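Local coordinates for putative Vgr protein (Escherichia coli, PDB 3WIT) that forms the C-terminal triple-stranded beta-helix of VgrG1, a type VI secretion system component that probably serves in the spike of the injection apparatus, at the interface of chains A and B. Residues are numbered along the deposited sequence; one frame, centred on the assembly and turned at random. Chains: chain A/B, Putative Vgr protein.

The interface of chains A and B. Residues chain A 32, 38-39, 48; chain B 32, 39, 41, 46, 48.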
ATOM      1  N   LEU A  32       6.964   6.420   7.490  1.00 30.89           N
ATOM      2  CA  LEU A  32       8.092   6.210   6.582  1.00 32.50           C
ATOM      3  C   LEU A  32       7.973   7.315   5.542  1.00 35.38           C
ATOM      4  O   LEU A  32       6.962   7.410   4.864  1.00 36.40           O
ATOM      5  CB  LEU A  32       7.960   4.883   5.867  1.00 31.54           C
ATOM      6  CG  LEU A  32       7.875   3.641   6.746  1.00 37.16           C
ATOM      7  CD1 LEU A  32       7.679   2.390   5.884  1.00 37.28           C
ATOM      8  CD2 LEU A  32       9.164   3.585   7.516  1.00 33.38           C
ATOM      9  N   LYS A  38       5.211   9.183   1.310  1.00 33.21           N
ATOM     10  CA  LYS A  38       5.007   8.856   2.727  1.00 33.46           C
ATOM     11  C   LYS A  38       4.062   7.703   2.889  1.00 34.24           C
ATOM     12  O   LYS A  38       3.090   7.582   2.138  1.00 34.82           O
ATOM     13  CB  LYS A  38       4.400  10.052   3.470  1.00 34.83           C
ATOM     14  CG  LYS A  38       5.209  11.309   3.453  1.00 51.69           C
ATOM     15  CD  LYS A  38       4.556  12.331   4.384  1.00 58.06           C
ATOM     16  CE  LYS A  38       5.445  13.537   4.614  1.00 68.42           C
ATOM     17  NZ  LYS A  38       5.744  14.270   3.354  1.00 71.70           N
ATOM     18  N   ILE A  39       4.348   6.856   3.878  1.00 33.52           N
ATOM     19  CA  ILE A  39       3.398   5.879   4.386  1.00 32.64           C
ATOM     20  C   ILE A  39       3.268   6.134   5.894  1.00 38.32           C
ATOM     21  O   ILE A  39       4.286   6.216   6.609  1.00 34.17           O
ATOM     22  CB  ILE A  39       3.853   4.432   4.160  1.00 35.52           C
ATOM     23  CG1 ILE A  39       3.876   4.093   2.677  1.00 31.15           C
ATOM     24  CG2 ILE A  39       2.885   3.461   4.859  1.00 33.46           C
ATOM     25  CD1 ILE A  39       4.533   2.725   2.360  1.00 33.11           C
ATOM     26  N   LEU A  48      -0.974   6.178   2.260  1.00 31.65           N
ATOM     27  CA  LEU A  48       0.169   6.171   1.376  1.00 33.80           C
ATOM     28  C   LEU A  48      -0.032   7.322   0.417  1.00 37.71           C
ATOM     29  O   LEU A  48      -1.116   7.460  -0.164  1.00 36.38           O
ATOM     30  CB  LEU A  48       0.232   4.845   0.607  1.00 28.97           C
ATOM     31  CG  LEU A  48       0.201   3.518   1.395  1.00 30.21           C
ATOM     32  CD1 LEU A  48      -1.206   2.957   1.567  1.00 32.20           C
ATOM     33  CD2 LEU A  48       1.063   2.460   0.694  1.00 35.18           C
TER
ATOM     34  N   LEU B  32      11.665  -2.078   2.329  1.00 30.89           N
ATOM     35  CA  LEU B  32      11.270  -3.202   3.178  1.00 32.50           C
ATOM     36  C   LEU B  32      11.119  -4.381   2.228  1.00 35.38           C
ATOM     37  O   LEU B  32      10.329  -4.320   1.299  1.00 36.40           O
ATOM     38  CB  LEU B  32       9.921  -2.942   3.813  1.00 31.54           C
ATOM     39  CG  LEU B  32       9.803  -1.689   4.672  1.00 37.16           C
ATOM     40  CD1 LEU B  32       8.369  -1.529   5.188  1.00 37.28           C
ATOM     41  CD2 LEU B  32      10.780  -1.862   5.801  1.00 33.38           C
ATOM     42  N   ILE B  39       8.375  -3.252  -0.477  1.00 33.52           N
ATOM     43  CA  ILE B  39       7.842  -1.899  -0.498  1.00 32.64           C
ATOM     44  C   ILE B  39       9.048  -0.950  -0.528  1.00 38.32           C
ATOM     45  O   ILE B  39       9.972  -1.079   0.299  1.00 34.17           O
ATOM     46  CB  ILE B  39       6.983  -1.578   0.732  1.00 35.52           C
ATOM     47  CG1 ILE B  39       5.709  -2.410   0.739  1.00 31.15           C
ATOM     48  CG2 ILE B  39       6.586  -0.091   0.724  1.00 33.46           C
ATOM     49  CD1 ILE B  39       4.901  -2.301   2.058  1.00 33.11           C
ATOM     50  N   LEU B  41      10.275   3.269  -0.983  1.00 34.13           N
ATOM     51  CA  LEU B  41       9.924   4.677  -1.089  1.00 34.48           C
ATOM     52  C   LEU B  41      11.143   5.438  -1.563  1.00 35.12           C
ATOM     53  O   LEU B  41      12.257   5.248  -1.034  1.00 34.62           O
ATOM     54  CB  LEU B  41       9.464   5.231   0.270  1.00 34.26           C
ATOM     55  CG  LEU B  41       8.260   4.612   0.985  1.00 34.12           C
ATOM     56  CD1 LEU B  41       8.658   3.449   1.866  1.00 33.48           C
ATOM     57  CD2 LEU B  41       7.603   5.713   1.836  1.00 34.25           C
ATOM     58  N   ILE B  46       6.285   5.538  -4.537  1.00 33.32           N
ATOM     59  CA  ILE B  46       6.205   4.351  -3.704  1.00 31.34           C
ATOM     60  C   ILE B  46       5.888   3.173  -4.602  1.00 39.48           C
ATOM     61  O   ILE B  46       5.046   3.271  -5.501  1.00 35.69           O
ATOM     62  CB  ILE B  46       5.094   4.498  -2.645  1.00 30.04           C
ATOM     63  CG1 ILE B  46       5.370   5.725  -1.768  1.00 34.16           C
ATOM     64  CG2 ILE B  46       4.936   3.184  -1.841  1.00 35.14           C
ATOM     65  CD1 ILE B  46       4.267   6.029  -0.682  1.00 38.06           C
ATOM     66  N   LEU B  48       4.947  -1.043  -4.320  1.00 31.65           N
ATOM     67  CA  LEU B  48       4.694  -2.260  -3.585  1.00 33.80           C
ATOM     68  C   LEU B  48       4.602  -3.363  -4.616  1.00 37.71           C
ATOM     69  O   LEU B  48       3.882  -3.219  -5.612  1.00 36.38           O
ATOM     70  CB  LEU B  48       3.374  -2.145  -2.812  1.00 28.97           C
ATOM     71  CG  LEU B  48       3.158  -0.940  -1.872  1.00 30.21           C
ATOM     72  CD1 LEU B  48       2.465   0.234  -2.554  1.00 32.20           C
ATOM     73  CD2 LEU B  48       2.323  -1.356  -0.654  1.00 35.18           C
TER
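A:Ile39 meets B:Ile39 in the apolar centre of this patch. CD1 of A:Ile39, the end of the longer branch, lies 3.9 Å from CG2 of B:Ile39, the short branch. The two copies of Ile39 thus use different branches, the CD1 tip in chain A and the CG2 methyl in chain B. With CG1 beside the backbone N (chi1 -67°), CG2 of B:Ile39 is anti to N and is the branch that meets the A:Ile39 tip. The two groups run obliquely past each other.

Equivalent leucines also meet, on either flank of the isoleucine pair. A:Leu32 and B:Leu32 point tip to tip through the same methyl, with their CD1 atoms 4.0 Å apart. On the other flank, A:Leu48 and B:Leu48 also face tip to tip, but through different methyls. Here CD2 of A:Leu48 is 4.2 Å from CD1 of B:Leu48, a looser touch. Three layers, Leu32, Ile39 and Leu48, thus succeed one another on three successive strands, 28-34, 37-42 and 45-50.

Further out, two more chain B residues, B:Ile46 and B:Leu41, pack on A:Ile39 from neighbouring directions. CD1 of B:Ile46 reaches its CG1 at 3.9 Å. CD2 of B:Leu41 comes to the same CG1 at 4.1 Å. Both chain B side chains cross A:Ile39 at a slant.

At the rim these methyls lie against the backbone of chain A. CD2 of B:Leu41 sits 3.5 Å from the carbonyl O of A:Leu32. CD1 of B:Ile46, at the end of an extended side chain (chi2 177°), lies 3.4 Å from the carbonyl O of A:Lys38. These are packing contacts, and no polar pair bonds across this patch. A:Lys38 takes part through its main chain.

The deposited assembly holds three copies, as a triple-stranded beta-helix requires. The patch joins two of them through the apolar interior. It probably helps keep the three chains in register and the shaft of VgrG1 rigid.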